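PDB 4HIZ: endosialidase from Enterobacteria phage phi92, which cleaves polysialic acid within the chain, hydrolysing alpha2,8 and alpha2,9 linkages between sialic acid units. Local coordinates for residues Asp492-Trp497 against Lys509-Pro514; Lys75-Pro80 against Ala515-Tyr520; Lys430-Arg435 against Gln461-His466. All blocks are in the same frame, centred on the assembly; numbering follows the deposited sequence.

In the fold
All three contacts lie in the catalytic beta propeller and reach the second subunit. The centre of interaction 1 is about 14 Å from that of interaction 2 and about 13 Å from that of interaction 3. His513 N lies 2.9 Å from Pro80 O, a probable hydrogen bond, and the calcium ion joins 509-514 to both segments of interaction 2. Ser495 OG lies 2.8 Å from His466 ND1 of interaction 3, also a probable hydrogen bond. Interactions 2 and 3 do not touch; their nearest atoms are about 5 Å apart. Between 492-497 and 509-514 lie Ser498, Ile499 and Ser503 of a glycan pocket. A bound sialic acid is about 9 Å from the Pro496 side chain.

Interaction 1. Residues Asp492-Trp497 against Lys509-Pro514; sequences DFLSPW and KHDGHP. With NA (sodium ion), chain B; CA (calcium ion), chain C.
Pro514 overlaps Asp492 at about a right angle, with Pro514 CB 3.4 Å from Asp492 OD1. The same oxygen accepts from Leu494 N in an Asx turn. Asp492 chi1 (65°) sets CG between the backbone N and the carbonyl carbon, and the N-H arrives on the anti side of OD1. Leu494 O then rests on the Pro514 ring.

Both segments belong to the long loop between strands 483-490 and 516-523 of one propeller blade. Lys509 to Gly512 form a type II' beta turn. Leu494 crosses Asp511 at about a right angle, with Leu494 CD1 3.9 Å from Asp511 CG. Pro496 CB lies 3.7 Å from His513 ND1, and Pro496 CA makes a CH...O contact with Gly512 O. At the far end Trp497 CD1 meets His510 CD2 at 4.1 Å, the ring planes at 88°. His513 NE2 bonds to Lys505 O and His510 NE2 to Asp501. Ser495 OG sits over the centre of one Trp497 face. It accepts from Trp497 N in an ST turn and is also bonded to His466. Trp267 of the second subunit stacks on His510.

No direct hydrogen bond joins the two segments. Water fills that role. Water 3 accepts from Trp497 NE1 at 2.9 Å and donates to Ser495 O and to Asp511 OD2, the latter at 2.7 Å. Three more waters lie between backbone carbonyls of the two sides, among them Ser495 O and Gly512 O.

Asp511 OD1 binds the sodium ion at 2.7 Å, while OD2 also forms a salt bridge with Lys118 of the second subunit. His513 O is a calcium ligand. The two loop arms are therefore held by van der Waals contact and bridging water, and the nearby sodium ion and lysine probably keep Asp511 charged.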
loop_
_atom_site.group_PDB
_atom_site.type_symbol
_atom_site.label_atom_id
_atom_site.label_comp_id
_atom_site.label_asym_id
_atom_site.label_seq_id
_atom_site.Cartn_x
_atom_site.Cartn_y
_atom_site.Cartn_z
ATOM N N ASP A 492 10.310 -6.616 -15.928
ATOM C CA ASP A 492 8.982 -6.345 -16.531
ATOM C C ASP A 492 9.295 -5.382 -17.662
ATOM O O ASP A 492 10.462 -4.978 -17.811
ATOM C CB ASP A 492 7.949 -5.806 -15.485
ATOM C CG ASP A 492 8.312 -4.424 -14.895
ATOM O OD1 ASP A 492 8.729 -3.518 -15.629
ATOM O OD2 ASP A 492 8.158 -4.205 -13.668
ATOM N N PHE A 493 8.312 -5.026 -18.483
ATOM C CA PHE A 493 8.653 -4.200 -19.660
ATOM C C PHE A 493 8.743 -2.699 -19.394
ATOM O O PHE A 493 9.046 -1.931 -20.302
ATOM C CB PHE A 493 7.652 -4.492 -20.796
ATOM C CG PHE A 493 7.820 -5.875 -21.411
ATOM C CD1 PHE A 493 9.018 -6.226 -22.069
ATOM C CD2 PHE A 493 6.770 -6.804 -21.358
ATOM C CE1 PHE A 493 9.165 -7.499 -22.624
ATOM C CE2 PHE A 493 6.896 -8.060 -21.900
ATOM C CZ PHE A 493 8.100 -8.413 -22.544
ATOM N N LEU A 494 8.531 -2.257 -18.161
ATOM C CA LEU A 494 8.597 -0.815 -17.853
ATOM C C LEU A 494 10.043 -0.352 -17.739
ATOM O O LEU A 494 10.819 -0.809 -16.881
ATOM C CB LEU A 494 7.858 -0.495 -16.549
ATOM C CG LEU A 494 6.395 -0.956 -16.569
ATOM C CD1 LEU A 494 5.727 -0.719 -15.215
ATOM C CD2 LEU A 494 5.619 -0.249 -17.655
ATOM N N SER A 495 10.416 0.541 -18.643
ATOM C CA SER A 495 11.811 1.002 -18.737
ATOM C C SER A 495 12.272 1.788 -17.517
ATOM O O SER A 495 11.506 2.539 -16.921
ATOM C CB SER A 495 11.912 1.932 -19.946
ATOM O OG SER A 495 13.284 2.357 -20.084
ATOM N N PRO A 496 13.564 1.674 -17.160
ATOM C CA PRO A 496 14.134 2.552 -16.127
ATOM C C PRO A 496 14.560 3.931 -16.673
ATOM O O PRO A 496 14.919 4.836 -15.898
ATOM C CB PRO A 496 15.403 1.781 -15.698
ATOM C CG PRO A 496 15.841 1.064 -16.995
ATOM C CD PRO A 496 14.535 0.674 -17.677
ATOM N N TRP A 497 14.539 4.082 -18.001
ATOM C CA TRP A 497 14.916 5.378 -18.644
ATOM C C TRP A 497 16.352 5.822 -18.289
ATOM O O TRP A 497 16.622 7.009 -18.120
ATOM C CB TRP A 497 13.856 6.496 -18.366
ATOM C CG TRP A 497 12.538 6.035 -18.893
ATOM C CD1 TRP A 497 11.418 5.713 -18.167
ATOM C CD2 TRP A 497 12.246 5.709 -20.262
ATOM N NE1 TRP A 497 10.438 5.236 -19.015
ATOM C CE2 TRP A 497 10.919 5.223 -20.302
ATOM C CE3 TRP A 497 12.976 5.802 -21.460
ATOM C CZ2 TRP A 497 10.327 4.782 -21.472
ATOM C CZ3 TRP A 497 12.383 5.364 -22.636
ATOM C CH2 TRP A 497 11.068 4.870 -22.637
ATOM N N LYS A 509 11.732 8.039 -9.608
ATOM C CA LYS A 509 11.291 8.676 -10.846
ATOM C C LYS A 509 10.603 7.662 -11.761
ATOM O O LYS A 509 11.138 6.564 -12.007
ATOM C CB LYS A 509 12.526 9.258 -11.568
ATOM C CG LYS A 509 12.209 10.157 -12.735
ATOM C CD LYS A 509 13.443 10.973 -13.135
ATOM C CE LYS A 509 13.099 12.053 -14.154
ATOM N NZ LYS A 509 14.252 12.950 -14.412
ATOM N N HIS A 510 9.435 8.041 -12.286
ATOM C CA HIS A 510 8.640 7.163 -13.154
ATOM C C HIS A 510 8.392 5.804 -12.495
ATOM O O HIS A 510 7.874 5.758 -11.363
ATOM C CB HIS A 510 9.275 7.051 -14.561
ATOM C CG HIS A 510 9.622 8.383 -15.153
ATOM N ND1 HIS A 510 8.720 9.430 -15.191
ATOM C CD2 HIS A 510 10.776 8.853 -15.690
ATOM C CE1 HIS A 510 9.308 10.490 -15.715
ATOM N NE2 HIS A 510 10.555 10.165 -16.036
ATOM N N ASP A 511 8.723 4.714 -13.177
ATOM C CA ASP A 511 8.488 3.372 -12.613
ATOM C C ASP A 511 9.693 2.781 -11.894
ATOM O O ASP A 511 9.728 1.573 -11.598
ATOM C CB ASP A 511 8.029 2.430 -13.725
ATOM C CG ASP A 511 6.774 2.973 -14.432
ATOM O OD1 ASP A 511 5.730 3.104 -13.736
ATOM O OD2 ASP A 511 6.848 3.311 -15.640
ATOM N N GLY A 512 10.701 3.612 -11.658
ATOM C CA GLY A 512 11.931 3.083 -11.071
ATOM C C GLY A 512 12.482 1.933 -11.902
ATOM O O GLY A 512 12.401 1.945 -13.143
ATOM N N HIS A 513 13.077 0.948 -11.222
ATOM C CA HIS A 513 13.754 -0.174 -11.872
ATOM C C HIS A 513 12.903 -1.421 -11.902
ATOM O O HIS A 513 12.240 -1.754 -10.883
ATOM C CB HIS A 513 15.064 -0.442 -11.105
ATOM C CG HIS A 513 15.944 0.762 -11.102
ATOM N ND1 HIS A 513 16.614 1.183 -12.235
ATOM C CD2 HIS A 513 16.178 1.691 -10.150
ATOM C CE1 HIS A 513 17.254 2.310 -11.964
ATOM N NE2 HIS A 513 17.016 2.636 -10.700
ATOM N N PRO A 514 12.942 -2.155 -13.032
ATOM C CA PRO A 514 11.992 -3.268 -13.215
ATOM C C PRO A 514 12.474 -4.552 -12.561
ATOM O O PRO A 514 11.739 -5.540 -12.588
ATOM C CB PRO A 514 11.961 -3.465 -14.749
ATOM C CG PRO A 514 13.316 -2.962 -15.216
ATOM C CD PRO A 514 13.617 -1.779 -14.291
HETATM NA NA NA B . 4.007 5.201 -13.954
HETATM CA CA CA C . 12.084 -3.100 -8.861
HETATM O O HOH W 1 10.590 -0.236 -14.109
HETATM O O HOH W 2 11.210 4.001 -14.681
HETATM O O HOH W 3 8.835 3.363 -17.438
HETATM O O HOH W 4 12.791 6.257 -14.423
HETATM O O HOH W 5 1.131 4.706 -14.489
HETATM O O HOH W 6 5.214 6.868 -15.514
#

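Interaction 2. Residues Lys75-Pro80 against Ala515-Tyr520; sequences KITDTP and ADLYSY. With CA (calcium ion), chain C.
Segment 75-80 runs roughly antiparallel to strand 516-520, with Lys75 and Tyr518 as a non-hydrogen-bonded pair. This is the ring closure of the propeller: strand 71-75, from the start of the domain, is the outermost strand within the chain of the blade built by its last strands. At Lys75 the sheet runs on, in parallel, into the second subunit. Ile76 N donates to Leu517 O at 2.8 Å, nearly straight at 175°.

Thr77 chi1 (67°) puts OG1 between the backbone N and the carbonyl carbon, facing Asp516. Thr77 OG1 donates to the anti lone pair of Asp516 OD1 at 2.7 Å and accepts from Leu517 N at 2.9 Å. Thr79 N reaches Asp516 OD1 from the syn side, tilted out of the carboxylate plane, and Asn83 also bonds to it. This grip steadies a metal ligand. Asp516 OD2 binds calcium at 2.7 Å, as do Thr79 O, Ala515 O, His513 O and Phe81 O at their own distances.

Ile76 CG1 packs on Leu517 CB at 3.5 Å. The extended Lys75 chain passes the Tyr518 ring, its CE 3.5 Å from Tyr518 OH. Lys75 NZ donates to water 7 at 2.9 Å, which donates to Asp516 OD2.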
loop_
_atom_site.group_PDB
_atom_site.type_symbol
_atom_site.label_atom_id
_atom_site.label_comp_id
_atom_site.label_asym_id
_atom_site.label_seq_id
_atom_site.Cartn_x
_atom_site.Cartn_y
_atom_site.Cartn_z
ATOM N N LYS A 75 5.384 -13.644 -7.457
ATOM C CA LYS A 75 6.246 -12.445 -7.376
ATOM C C LYS A 75 6.373 -12.042 -5.913
ATOM O O LYS A 75 5.352 -11.992 -5.212
ATOM C CB LYS A 75 5.605 -11.292 -8.184
ATOM C CG LYS A 75 6.517 -10.075 -8.272
ATOM C CD LYS A 75 5.957 -9.055 -9.296
ATOM C CE LYS A 75 6.979 -7.912 -9.484
ATOM N NZ LYS A 75 6.471 -6.975 -10.573
ATOM N N ILE A 76 7.584 -11.792 -5.418
ATOM C CA ILE A 76 7.772 -11.608 -3.955
ATOM C C ILE A 76 8.334 -10.242 -3.543
ATOM O O ILE A 76 8.329 -9.930 -2.364
ATOM C CB ILE A 76 8.628 -12.740 -3.320
ATOM C CG1 ILE A 76 10.134 -12.565 -3.657
ATOM C CG2 ILE A 76 8.089 -14.125 -3.788
ATOM C CD1 ILE A 76 11.013 -13.582 -2.838
ATOM N N THR A 77 8.873 -9.455 -4.492
ATOM C CA THR A 77 9.123 -8.046 -4.210
ATOM C C THR A 77 8.438 -7.192 -5.251
ATOM O O THR A 77 8.204 -7.640 -6.394
ATOM C CB THR A 77 10.643 -7.623 -4.164
ATOM O OG1 THR A 77 11.252 -7.740 -5.467
ATOM C CG2 THR A 77 11.393 -8.508 -3.207
ATOM N N ASP A 78 8.120 -5.973 -4.841
ATOM C CA ASP A 78 7.558 -5.023 -5.816
ATOM C C ASP A 78 7.871 -3.631 -5.346
ATOM O O ASP A 78 6.996 -2.891 -4.895
ATOM C CB ASP A 78 6.058 -5.269 -5.994
ATOM C CG ASP A 78 5.457 -4.457 -7.134
ATOM O OD1 ASP A 78 6.218 -3.916 -7.991
ATOM O OD2 ASP A 78 4.205 -4.421 -7.185
ATOM N N THR A 79 9.137 -3.227 -5.516
ATOM C CA THR A 79 9.557 -1.884 -5.114
ATOM C C THR A 79 10.340 -1.275 -6.274
ATOM O O THR A 79 10.778 -2.000 -7.188
ATOM C CB THR A 79 10.430 -1.887 -3.803
ATOM O OG1 THR A 79 11.813 -1.691 -4.145
ATOM C CG2 THR A 79 10.269 -3.181 -2.972
ATOM N N PRO A 80 10.510 0.056 -6.262
ATOM C CA PRO A 80 11.141 0.682 -7.446
ATOM C C PRO A 80 12.659 0.632 -7.385
ATOM O O PRO A 80 13.322 1.080 -8.327
ATOM C CB PRO A 80 10.665 2.139 -7.371
ATOM C CG PRO A 80 10.491 2.375 -5.884
ATOM C CD PRO A 80 10.033 1.054 -5.282
ATOM N N ALA A 515 13.698 -4.566 -12.019
ATOM C CA ALA A 515 14.191 -5.785 -11.369
ATOM C C ALA A 515 13.508 -6.047 -10.024
ATOM O O ALA A 515 13.505 -5.178 -9.153
ATOM C CB ALA A 515 15.712 -5.646 -11.144
ATOM N N ASP A 516 12.923 -7.237 -9.891
ATOM C CA ASP A 516 12.255 -7.684 -8.656
ATOM C C ASP A 516 12.415 -9.200 -8.527
ATOM O O ASP A 516 12.914 -9.853 -9.444
ATOM C CB ASP A 516 10.751 -7.264 -8.647
ATOM C CG ASP A 516 10.577 -5.837 -8.177
ATOM O OD1 ASP A 516 10.874 -5.540 -6.990
ATOM O OD2 ASP A 516 10.185 -4.984 -9.007
ATOM N N LEU A 517 11.984 -9.763 -7.398
ATOM C CA LEU A 517 12.218 -11.189 -7.124
ATOM C C LEU A 517 10.949 -12.019 -7.253
ATOM O O LEU A 517 9.837 -11.504 -7.028
ATOM C CB LEU A 517 12.785 -11.377 -5.694
ATOM C CG LEU A 517 14.018 -10.545 -5.399
ATOM C CD1 LEU A 517 14.443 -10.803 -3.946
ATOM C CD2 LEU A 517 15.184 -10.912 -6.357
ATOM N N TYR A 518 11.141 -13.280 -7.602
ATOM C CA TYR A 518 10.083 -14.273 -7.771
ATOM C C TYR A 518 10.479 -15.542 -7.035
ATOM O O TYR A 518 11.673 -15.802 -6.824
ATOM C CB TYR A 518 9.890 -14.610 -9.268
ATOM C CG TYR A 518 9.413 -13.394 -10.060
ATOM C CD1 TYR A 518 10.323 -12.401 -10.471
ATOM C CD2 TYR A 518 8.056 -13.235 -10.347
ATOM C CE1 TYR A 518 9.888 -11.271 -11.164
ATOM C CE2 TYR A 518 7.605 -12.109 -11.075
ATOM C CZ TYR A 518 8.509 -11.132 -11.439
ATOM O OH TYR A 518 8.096 -10.001 -12.122
ATOM N N SER A 519 9.469 -16.331 -6.649
ATOM C CA SER A 519 9.712 -17.629 -6.015
ATOM C C SER A 519 8.942 -18.718 -6.756
ATOM O O SER A 519 7.702 -18.619 -6.905
ATOM C CB SER A 519 9.235 -17.549 -4.575
ATOM O OG SER A 519 9.247 -18.838 -3.967
ATOM N N TYR A 520 9.662 -19.725 -7.252
ATOM C CA TYR A 520 9.014 -20.876 -7.855
ATOM C C TYR A 520 8.959 -21.940 -6.768
ATOM O O TYR A 520 10.019 -22.437 -6.300
ATOM C CB TYR A 520 9.827 -21.387 -9.045
ATOM C CG TYR A 520 9.186 -22.546 -9.748
ATOM C CD1 TYR A 520 8.181 -22.343 -10.712
ATOM C CD2 TYR A 520 9.572 -23.859 -9.460
ATOM C CE1 TYR A 520 7.590 -23.447 -11.373
ATOM C CE2 TYR A 520 8.995 -24.944 -10.117
ATOM C CZ TYR A 520 8.030 -24.742 -11.072
ATOM O OH TYR A 520 7.497 -25.861 -11.707
HETATM CA CA CA C . 12.084 -3.100 -8.861
HETATM O O HOH W 7 8.803 -5.499 -11.294
#

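Interaction 3. Residues Lys430-Arg435 against Gln461-His466; sequences KGTYPR and QIYQGH
Thr432 and Tyr463 form a single antiparallel bridge, a hydrogen-bonded pair just beyond the paired propeller strands 435-442 and 456-460. This middle part is tight. Thr432 N donates to Tyr463 O and Tyr463 N to Thr432 O, each at 3.0 Å. Next to the strands, Gln461 N donates to Pro434 O at 2.8 Å. Pro434 CD wedges against Tyr463 CB at 3.9 Å, and Tyr433 CA makes a CH...O contact with Gln461 O at 3.1 Å.

Tyr433 and Ile462 lie side by side and point the same way, with Tyr433 CE1 3.7 Å from Ile462 CG1. The Tyr433 hydroxyl bonds to Asp122 and Lys480 of the second subunit, so this flank joins the subunit interface.

Only the exposed Lys430 side chain is loose, turned away from 461-466. The backbone stays close there, with Gly431 CA 3.3 Å from Gln464 O and Gly465 beside Lys430. With CG anti to the backbone N (chi1 160°), the Tyr463 ring extends beside Lys430 O, with Thr432 OG1 at its edge. That hydroxyl bonds to Ser416, and Tyr463 OH to Tyr429 N. Lys430 O lies 3.2 Å from Tyr463 CE2, and Gly465 N sits 3.8 Å above the plane of the Tyr463 ring, over its centre.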
loop_
_atom_site.group_PDB
_atom_site.type_symbol
_atom_site.label_atom_id
_atom_site.label_comp_id
_atom_site.label_asym_id
_atom_site.label_seq_id
_atom_site.Cartn_x
_atom_site.Cartn_y
_atom_site.Cartn_z
ATOM N N LYS A 430 16.657 -5.320 -26.421
ATOM C CA LYS A 430 15.241 -5.380 -26.794
ATOM C C LYS A 430 14.542 -6.212 -25.746
ATOM O O LYS A 430 15.182 -7.076 -25.093
ATOM C CB LYS A 430 15.027 -6.044 -28.153
ATOM C CG LYS A 430 15.450 -7.490 -28.202
ATOM C CD LYS A 430 15.215 -8.090 -29.558
ATOM C CE LYS A 430 16.155 -7.457 -30.550
ATOM N NZ LYS A 430 15.996 -7.976 -31.939
ATOM N N GLY A 431 13.238 -5.975 -25.565
ATOM C CA GLY A 431 12.515 -6.752 -24.557
ATOM C C GLY A 431 12.360 -8.199 -25.010
ATOM O O GLY A 431 12.050 -8.473 -26.168
ATOM N N THR A 432 12.547 -9.157 -24.098
ATOM C CA THR A 432 12.442 -10.580 -24.474
ATOM C C THR A 432 11.891 -11.372 -23.288
ATOM O O THR A 432 11.695 -10.802 -22.203
ATOM C CB THR A 432 13.823 -11.228 -24.822
ATOM O OG1 THR A 432 14.589 -11.375 -23.618
ATOM C CG2 THR A 432 14.602 -10.361 -25.845
ATOM N N TYR A 433 11.612 -12.662 -23.514
ATOM C CA TYR A 433 11.096 -13.546 -22.460
ATOM C C TYR A 433 12.110 -14.665 -22.182
ATOM O O TYR A 433 12.004 -15.777 -22.731
ATOM C CB TYR A 433 9.793 -14.178 -22.930
ATOM C CG TYR A 433 8.627 -13.228 -23.048
ATOM C CD1 TYR A 433 7.889 -12.862 -21.903
ATOM C CD2 TYR A 433 8.226 -12.741 -24.285
ATOM C CE1 TYR A 433 6.760 -12.034 -21.991
ATOM C CE2 TYR A 433 7.092 -11.909 -24.384
ATOM C CZ TYR A 433 6.386 -11.556 -23.230
ATOM O OH TYR A 433 5.269 -10.735 -23.310
ATOM N N PRO A 434 13.108 -14.364 -21.344
ATOM C CA PRO A 434 14.069 -15.423 -20.977
ATOM C C PRO A 434 13.425 -16.609 -20.274
ATOM O O PRO A 434 12.525 -16.459 -19.412
ATOM C CB PRO A 434 15.056 -14.706 -20.047
ATOM C CG PRO A 434 14.247 -13.461 -19.511
ATOM C CD PRO A 434 13.392 -13.078 -20.694
ATOM N N ARG A 435 13.913 -17.793 -20.632
ATOM C CA ARG A 435 13.473 -19.070 -20.049
ATOM C C ARG A 435 14.207 -19.430 -18.764
ATOM O O ARG A 435 15.429 -19.230 -18.662
ATOM C CB ARG A 435 13.749 -20.201 -21.055
ATOM C CG ARG A 435 12.869 -20.092 -22.341
ATOM C CD ARG A 435 13.471 -20.936 -23.483
ATOM N NE ARG A 435 14.789 -20.409 -23.863
ATOM C CZ ARG A 435 15.630 -21.009 -24.700
ATOM N NH1 ARG A 435 15.326 -22.169 -25.282
ATOM N NH2 ARG A 435 16.801 -20.444 -24.931
ATOM N N GLN A 461 10.422 -15.575 -17.744
ATOM C CA GLN A 461 10.516 -14.250 -17.138
ATOM C C GLN A 461 10.528 -13.190 -18.243
ATOM O O GLN A 461 10.401 -13.519 -19.430
ATOM C CB GLN A 461 11.828 -14.178 -16.327
ATOM C CG GLN A 461 11.637 -14.769 -14.926
ATOM C CD GLN A 461 11.016 -16.157 -14.936
ATOM O OE1 GLN A 461 11.672 -17.153 -15.326
ATOM N NE2 GLN A 461 9.740 -16.248 -14.495
ATOM N N ILE A 462 10.736 -11.939 -17.846
ATOM C CA ILE A 462 10.903 -10.837 -18.796
ATOM C C ILE A 462 12.254 -10.152 -18.573
ATOM O O ILE A 462 12.642 -9.876 -17.441
ATOM C CB ILE A 462 9.753 -9.793 -18.618
ATOM C CG1 ILE A 462 8.418 -10.391 -19.100
ATOM C CG2 ILE A 462 10.073 -8.457 -19.364
ATOM C CD1 ILE A 462 7.184 -9.553 -18.620
ATOM N N TYR A 463 12.929 -9.846 -19.684
ATOM C CA TYR A 463 14.096 -8.981 -19.702
ATOM C C TYR A 463 13.618 -7.679 -20.362
ATOM O O TYR A 463 13.117 -7.696 -21.504
ATOM C CB TYR A 463 15.210 -9.660 -20.538
ATOM C CG TYR A 463 16.294 -8.725 -21.043
ATOM C CD1 TYR A 463 17.199 -8.118 -20.171
ATOM C CD2 TYR A 463 16.383 -8.433 -22.398
ATOM C CE1 TYR A 463 18.190 -7.242 -20.624
ATOM C CE2 TYR A 463 17.389 -7.575 -22.882
ATOM C CZ TYR A 463 18.274 -6.974 -22.001
ATOM O OH TYR A 463 19.218 -6.100 -22.475
ATOM N N GLN A 464 13.760 -6.558 -19.656
ATOM C CA GLN A 464 13.102 -5.292 -20.101
ATOM C C GLN A 464 13.741 -4.765 -21.423
ATOM O O GLN A 464 13.035 -4.363 -22.340
ATOM C CB GLN A 464 13.192 -4.229 -19.013
ATOM C CG GLN A 464 12.296 -2.975 -19.250
ATOM C CD GLN A 464 12.863 -2.005 -20.248
ATOM O OE1 GLN A 464 14.068 -1.744 -20.257
ATOM N NE2 GLN A 464 11.987 -1.409 -21.066
ATOM N N GLY A 465 15.081 -4.758 -21.523
ATOM C CA GLY A 465 15.710 -4.449 -22.810
ATOM C C GLY A 465 16.339 -3.080 -23.028
ATOM O O GLY A 465 17.104 -2.940 -23.984
ATOM N N HIS A 466 16.064 -2.064 -22.203
ATOM C CA HIS A 466 16.621 -0.732 -22.502
ATOM C C HIS A 466 17.974 -0.471 -21.856
ATOM O O HIS A 466 18.546 0.607 -22.033
ATOM C CB HIS A 466 15.680 0.408 -22.111
ATOM C CG HIS A 466 14.401 0.455 -22.890
ATOM N ND1 HIS A 466 13.476 1.458 -22.698
ATOM C CD2 HIS A 466 13.907 -0.331 -23.887
ATOM C CE1 HIS A 466 12.457 1.287 -23.529
ATOM N NE2 HIS A 466 12.680 0.200 -24.248
#